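Local atomic coordinates of glycoside Hydrolase (Bacteroides uniformis, PDB entry 5TA0), a protein that probably hydrolyses agarose-derived galactan chains, acting as a family 86 glycoside hydrolase on neoagaro-oligosaccharides. Residues D343-M355 and Y407-D419. Sequence-based numbering, arbitrary orientation. Where two conformers were deposited one is given.
Sequences DWLRLKSTNSMLM and YSELIKFYQLWKD. With EDO (1,2-ethanediol), chain O.
Trp417 NE1 donates to Asn351 OD1 at 3.0 Å, a nearly straight bond (164°) lying close to the indole plane but tilted from that of the amide carbonyl. The same oxygen sits at the edge of the Phe413 ring, 3.3 Å from CD1. Leu354 CD2 covers one indole face, 3.8 Å from the six-membered ring's centroid, and Met355 SD meets its edge, a Met-aromatic contact. A leucine in place of Trp417 would probably leave Asn351 OD1 without its N-H donor and Leu354 without a flat surface to pack on. Phe413, its CG anti to the backbone N (chi1 174°), enters as a knob among Leu347, Thr350, Asn351 and Leu354. At the other end, Asp343 OD2 takes Glu409 N at 2.9 Å and also Trp338 NE1, while Ser408 OG accepts a capping bond from Leu410 N and donates to Arg390 O. Between these ends a 1,2-ethanediol, probably from the crystallisation liquor, hydrogen-bonds through O2 to Thr350 OG1 and through O1 to Tyr414 OH; Thr350 OG1 itself donates to Arg346 O, and Tyr414 OH to Asn50 O. Helix 411-416 crosses the 343-355 part of helix 340-358, which links barrel strands 321-326 and 364-369, at -36°; both segments pack on beta-sandwich strands 444-451 and 472-481.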
loop_
_atom_site.group_PDB
_atom_site.type_symbol
_atom_site.label_atom_id
_atom_site.label_comp_id
_atom_site.label_asym_id
_atom_site.label_seq_id
_atom_site.Cartn_x
_atom_site.Cartn_y
_atom_site.Cartn_z
ATOM N N ASP A 343 -0.125 0.078 -19.137
ATOM C CA ASP A 343 -0.777 -0.783 -18.131
ATOM C C ASP A 343 0.216 -1.778 -17.511
ATOM O O ASP A 343 0.184 -1.992 -16.291
ATOM C CB ASP A 343 -1.967 -1.524 -18.706
ATOM C CG ASP A 343 -3.210 -0.675 -18.899
ATOM O OD1 ASP A 343 -3.267 0.470 -18.418
ATOM O OD2 ASP A 343 -4.134 -1.188 -19.577
ATOM N N TRP A 344 1.107 -2.381 -18.303
ATOM C CA TRP A 344 2.153 -3.265 -17.774
ATOM C C TRP A 344 3.018 -2.548 -16.730
ATOM O O TRP A 344 3.321 -3.091 -15.657
ATOM C CB TRP A 344 3.045 -3.832 -18.890
ATOM C CG TRP A 344 4.323 -4.409 -18.398
ATOM C CD1 TRP A 344 5.573 -3.876 -18.526
ATOM C CD2 TRP A 344 4.485 -5.591 -17.603
ATOM N NE1 TRP A 344 6.500 -4.661 -17.909
ATOM C CE2 TRP A 344 5.863 -5.723 -17.325
ATOM C CE3 TRP A 344 3.600 -6.558 -17.103
ATOM C CZ2 TRP A 344 6.382 -6.791 -16.585
ATOM C CZ3 TRP A 344 4.124 -7.611 -16.338
ATOM C CH2 TRP A 344 5.499 -7.713 -16.097
ATOM N N LEU A 345 3.370 -1.296 -17.004
ATOM C CA LEU A 345 4.168 -0.528 -16.047
ATOM C C LEU A 345 3.472 -0.451 -14.698
ATOM O O LEU A 345 4.113 -0.597 -13.675
ATOM C CB LEU A 345 4.492 0.871 -16.562
ATOM C CG LEU A 345 5.387 0.917 -17.814
ATOM C CD1 LEU A 345 5.587 2.371 -18.187
ATOM C CD2 LEU A 345 6.734 0.242 -17.615
ATOM N N ARG A 346 2.158 -0.288 -14.731
ATOM C CA ARG A 346 1.374 -0.267 -13.483
ATOM C C ARG A 346 1.287 -1.668 -12.867
ATOM O O ARG A 346 1.452 -1.829 -11.640
ATOM C CB ARG A 346 -0.027 0.278 -13.757
ATOM C CG ARG A 346 -0.042 1.680 -14.353
ATOM C CD ARG A 346 -1.468 2.197 -14.410
ATOM N NE ARG A 346 -1.891 2.603 -13.083
ATOM C CZ ARG A 346 -1.519 3.743 -12.499
ATOM N NH1 ARG A 346 -1.889 4.023 -11.253
ATOM N NH2 ARG A 346 -0.795 4.645 -13.155
ATOM N N LEU A 347 1.018 -2.658 -13.691
ATOM C CA LEU A 347 0.867 -4.049 -13.217
ATOM C C LEU A 347 2.076 -4.515 -12.423
ATOM O O LEU A 347 1.958 -5.126 -11.335
ATOM C CB LEU A 347 0.594 -5.018 -14.382
ATOM C CG LEU A 347 -0.810 -4.946 -14.965
ATOM C CD1 LEU A 347 -0.839 -5.641 -16.315
ATOM C CD2 LEU A 347 -1.842 -5.544 -14.019
ATOM N N LYS A 348 3.273 -4.306 -12.969
ATOM C CA LYS A 348 4.465 -4.889 -12.322
ATOM C C LYS A 348 4.752 -4.236 -10.983
ATOM O O LYS A 348 5.207 -4.893 -10.054
ATOM C CB LYS A 348 5.687 -4.889 -13.253
ATOM C CG LYS A 348 6.262 -3.542 -13.593
ATOM C CD LYS A 348 7.368 -3.671 -14.642
ATOM C CE LYS A 348 7.898 -2.351 -15.152
ATOM N NZ LYS A 348 8.820 -1.683 -14.193
ATOM N N SER A 349 4.476 -2.930 -10.868
ATOM C CA SER A 349 4.612 -2.255 -9.579
ATOM C C SER A 349 3.561 -2.744 -8.591
ATOM O O SER A 349 3.878 -2.949 -7.417
ATOM C CB SER A 349 4.526 -0.744 -9.760
ATOM O OG SER A 349 5.731 -0.250 -10.343
ATOM N N THR A 350 2.339 -2.931 -9.066
ATOM C CA THR A 350 1.275 -3.405 -8.199
ATOM C C THR A 350 1.600 -4.748 -7.576
ATOM O O THR A 350 1.476 -4.912 -6.347
ATOM C CB THR A 350 -0.066 -3.510 -8.938
ATOM O OG1 THR A 350 -0.393 -2.243 -9.499
ATOM C CG2 THR A 350 -1.169 -3.884 -7.952
ATOM N N ASN A 351 2.016 -5.711 -8.389
ATOM C CA ASN A 351 2.266 -7.043 -7.868
ATOM C C ASN A 351 3.390 -7.058 -6.832
ATOM O O ASN A 351 3.268 -7.700 -5.788
ATOM C CB ASN A 351 2.588 -8.018 -9.009
ATOM C CG ASN A 351 1.363 -8.509 -9.724
ATOM O OD1 ASN A 351 0.327 -8.743 -9.133
ATOM N ND2 ASN A 351 1.457 -8.630 -11.025
ATOM N N SER A 352 4.492 -6.358 -7.104
ATOM C CA SER A 352 5.601 -6.328 -6.171
ATOM C C SER A 352 5.219 -5.644 -4.864
ATOM O O SER A 352 5.496 -6.167 -3.779
ATOM C CB SER A 352 6.859 -5.686 -6.755
ATOM O OG SER A 352 7.364 -6.443 -7.840
ATOM N N MET A 353 4.597 -4.454 -4.942
ATOM C CA MET A 353 4.210 -3.770 -3.727
ATOM C C MET A 353 3.222 -4.590 -2.891
ATOM O O MET A 353 3.361 -4.665 -1.656
ATOM C CB MET A 353 3.614 -2.420 -4.077
ATOM C CG MET A 353 4.654 -1.442 -4.608
ATOM S SD MET A 353 3.994 0.236 -4.638
ATOM C CE MET A 353 5.429 1.103 -5.262
ATOM N N LEU A 354 2.257 -5.220 -3.564
ATOM C CA LEU A 354 1.304 -6.085 -2.881
ATOM C C LEU A 354 2.002 -7.157 -2.074
ATOM O O LEU A 354 1.676 -7.365 -0.916
ATOM C CB LEU A 354 0.336 -6.719 -3.859
ATOM C CG LEU A 354 -0.577 -7.807 -3.276
ATOM C CD1 LEU A 354 -1.384 -7.317 -2.076
ATOM C CD2 LEU A 354 -1.534 -8.304 -4.343
ATOM N N MET A 355 2.960 -7.848 -2.676
ATOM C CA MET A 355 3.692 -8.881 -1.927
ATOM C C MET A 355 4.342 -8.302 -0.656
ATOM O O MET A 355 4.324 -8.917 0.426
ATOM C CB MET A 355 4.758 -9.524 -2.820
ATOM C CG MET A 355 4.179 -10.352 -3.955
ATOM S SD MET A 355 3.478 -11.906 -3.432
ATOM C CE MET A 355 4.933 -12.949 -3.190
ATOM N N TYR A 407 -12.371 -4.180 -21.001
ATOM C CA TYR A 407 -11.300 -4.155 -19.991
ATOM C C TYR A 407 -10.006 -3.645 -20.586
ATOM O O TYR A 407 -9.638 -3.990 -21.720
ATOM C CB TYR A 407 -11.047 -5.529 -19.398
ATOM C CG TYR A 407 -12.122 -6.020 -18.454
ATOM C CD1 TYR A 407 -12.511 -5.263 -17.347
ATOM C CD2 TYR A 407 -12.708 -7.263 -18.630
ATOM C CE1 TYR A 407 -13.475 -5.721 -16.469
ATOM C CE2 TYR A 407 -13.687 -7.728 -17.758
ATOM C CZ TYR A 407 -14.066 -6.956 -16.670
ATOM O OH TYR A 407 -15.034 -7.392 -15.778
ATOM N N SER A 408 -9.309 -2.800 -19.827
ATOM C CA SER A 408 -7.915 -2.496 -20.073
ATOM C C SER A 408 -7.071 -3.708 -19.696
ATOM O O SER A 408 -7.609 -4.733 -19.246
ATOM C CB SER A 408 -7.478 -1.292 -19.264
ATOM O OG SER A 408 -7.320 -1.666 -17.884
ATOM N N GLU A 409 -5.747 -3.607 -19.788
ATOM C CA GLU A 409 -4.911 -4.716 -19.370
ATOM C C GLU A 409 -4.828 -4.836 -17.849
ATOM O O GLU A 409 -4.359 -5.855 -17.361
ATOM C CB GLU A 409 -3.511 -4.635 -19.974
ATOM C CG GLU A 409 -3.518 -4.636 -21.509
ATOM C CD GLU A 409 -4.239 -5.838 -22.062
ATOM O OE1 GLU A 409 -3.875 -6.967 -21.692
ATOM O OE2 GLU A 409 -5.250 -5.677 -22.793
ATOM N N LEU A 410 -5.328 -3.841 -17.114
ATOM C CA LEU A 410 -5.292 -3.953 -15.648
ATOM C C LEU A 410 -6.172 -5.087 -15.124
ATOM O O LEU A 410 -5.944 -5.577 -14.006
ATOM C CB LEU A 410 -5.663 -2.613 -15.001
ATOM C CG LEU A 410 -4.789 -1.409 -15.391
ATOM C CD1 LEU A 410 -5.194 -0.148 -14.651
ATOM C CD2 LEU A 410 -3.303 -1.666 -15.192
ATOM N N ILE A 411 -7.119 -5.580 -15.927
ATOM C CA ILE A 411 -7.904 -6.744 -15.512
ATOM C C ILE A 411 -7.018 -7.963 -15.269
ATOM O O ILE A 411 -7.374 -8.860 -14.493
ATOM C CB ILE A 411 -9.040 -7.069 -16.522
ATOM C CG1 ILE A 411 -10.081 -8.022 -15.927
ATOM C CG2 ILE A 411 -8.511 -7.675 -17.833
ATOM C CD1 ILE A 411 -10.779 -7.541 -14.673
ATOM N N LYS A 412 -5.865 -8.015 -15.923
ATOM C CA LYS A 412 -4.956 -9.155 -15.765
ATOM C C LYS A 412 -4.482 -9.322 -14.325
ATOM O O LYS A 412 -4.186 -10.438 -13.911
ATOM C CB LYS A 412 -3.764 -9.081 -16.724
ATOM C CG LYS A 412 -4.151 -9.397 -18.158
ATOM C CD LYS A 412 -2.996 -9.198 -19.114
ATOM C CE LYS A 412 -3.193 -9.933 -20.428
ATOM N NZ LYS A 412 -4.388 -9.541 -21.183
ATOM N N PHE A 413 -4.407 -8.232 -13.556
ATOM C CA PHE A 413 -4.094 -8.358 -12.121
ATOM C C PHE A 413 -5.147 -9.207 -11.395
ATOM O O PHE A 413 -4.813 -10.099 -10.637
ATOM C CB PHE A 413 -4.006 -6.972 -11.475
ATOM C CG PHE A 413 -3.840 -7.004 -9.976
ATOM C CD1 PHE A 413 -2.604 -7.187 -9.387
ATOM C CD2 PHE A 413 -4.940 -6.860 -9.155
ATOM C CE1 PHE A 413 -2.477 -7.244 -8.018
ATOM C CE2 PHE A 413 -4.817 -6.901 -7.770
ATOM C CZ PHE A 413 -3.582 -7.088 -7.211
ATOM N N TYR A 414 -6.418 -8.926 -11.657
ATOM C CA TYR A 414 -7.507 -9.620 -10.969
ATOM C C TYR A 414 -7.680 -11.049 -11.482
ATOM O O TYR A 414 -8.081 -11.930 -10.738
ATOM C CB TYR A 414 -8.804 -8.777 -11.015
ATOM C CG TYR A 414 -8.537 -7.423 -10.404
ATOM C CD1 TYR A 414 -8.170 -6.328 -11.183
ATOM C CD2 TYR A 414 -8.539 -7.260 -9.026
ATOM C CE1 TYR A 414 -7.854 -5.104 -10.605
ATOM C CE2 TYR A 414 -8.233 -6.047 -8.420
ATOM C CZ TYR A 414 -7.877 -4.963 -9.212
ATOM O OH TYR A 414 -7.507 -3.752 -8.662
ATOM N N GLN A 415 -7.326 -11.285 -12.751
ATOM C CA GLN A 415 -7.280 -12.625 -13.297
ATOM C C GLN A 415 -6.154 -13.430 -12.651
ATOM O O GLN A 415 -6.335 -14.600 -12.267
ATOM C CB GLN A 415 -7.129 -12.574 -14.832
ATOM C CG GLN A 415 -8.377 -12.044 -15.496
ATOM C CD GLN A 415 -8.213 -11.639 -16.941
ATOM O OE1 GLN A 415 -7.137 -11.281 -17.400
ATOM N NE2 GLN A 415 -9.328 -11.651 -17.653
ATOM N N LEU A 416 -5.009 -12.807 -12.464
ATOM C CA LEU A 416 -3.868 -13.472 -11.853
ATOM C C LEU A 416 -4.168 -13.906 -10.419
ATOM O O LEU A 416 -3.809 -15.014 -10.022
ATOM C CB LEU A 416 -2.644 -12.558 -11.882
ATOM C CG LEU A 416 -1.355 -13.012 -11.217
ATOM C CD1 LEU A 416 -0.776 -14.221 -11.925
ATOM C CD2 LEU A 416 -0.356 -11.872 -11.191
ATOM N N TRP A 417 -4.812 -13.018 -9.660
ATOM C CA TRP A 417 -5.079 -13.257 -8.234
ATOM C C TRP A 417 -6.432 -13.915 -7.979
ATOM O O TRP A 417 -6.848 -14.068 -6.830
ATOM C CB TRP A 417 -4.954 -11.922 -7.451
ATOM C CG TRP A 417 -3.521 -11.504 -7.291
ATOM C CD1 TRP A 417 -2.764 -10.752 -8.181
ATOM C CD2 TRP A 417 -2.633 -11.828 -6.209
ATOM N NE1 TRP A 417 -1.497 -10.613 -7.714
ATOM C CE2 TRP A 417 -1.384 -11.263 -6.508
ATOM C CE3 TRP A 417 -2.776 -12.539 -5.011
ATOM C CZ2 TRP A 417 -0.287 -11.374 -5.640
ATOM C CZ3 TRP A 417 -1.697 -12.630 -4.156
ATOM C CH2 TRP A 417 -0.476 -12.070 -4.468
ATOM N N LYS A 418 -7.150 -14.320 -9.028
ATOM C CA LYS A 418 -8.460 -14.968 -8.872
ATOM C C LYS A 418 -8.317 -16.204 -7.956
ATOM O O LYS A 418 -7.338 -16.944 -8.042
ATOM C CB LYS A 418 -9.028 -15.363 -10.245
ATOM C CG LYS A 418 -10.482 -15.754 -10.236
ATOM C CD LYS A 418 -10.941 -16.211 -11.609
ATOM C CE LYS A 418 -12.437 -16.416 -11.698
ATOM N NZ LYS A 418 -12.920 -17.556 -10.867
ATOM N N ASP A 419 -9.273 -16.361 -7.043
ATOM C CA ASP A 419 -9.358 -17.525 -6.162
ATOM C C ASP A 419 -8.402 -17.504 -4.981
ATOM O O ASP A 419 -8.622 -18.261 -4.033
ATOM C CB ASP A 419 -9.185 -18.871 -6.903
ATOM C CG ASP A 419 -10.012 -18.974 -8.152
ATOM O OD1 ASP A 419 -11.237 -18.842 -8.039
ATOM O OD2 ASP A 419 -9.428 -19.186 -9.247
HETATM C C1 EDO O . -4.787 -2.971 -10.796
HETATM O O1 EDO O . -4.643 -3.660 -9.590
HETATM C C2 EDO O . -3.421 -3.073 -11.430
HETATM O O2 EDO O . -2.735 -1.901 -11.001
#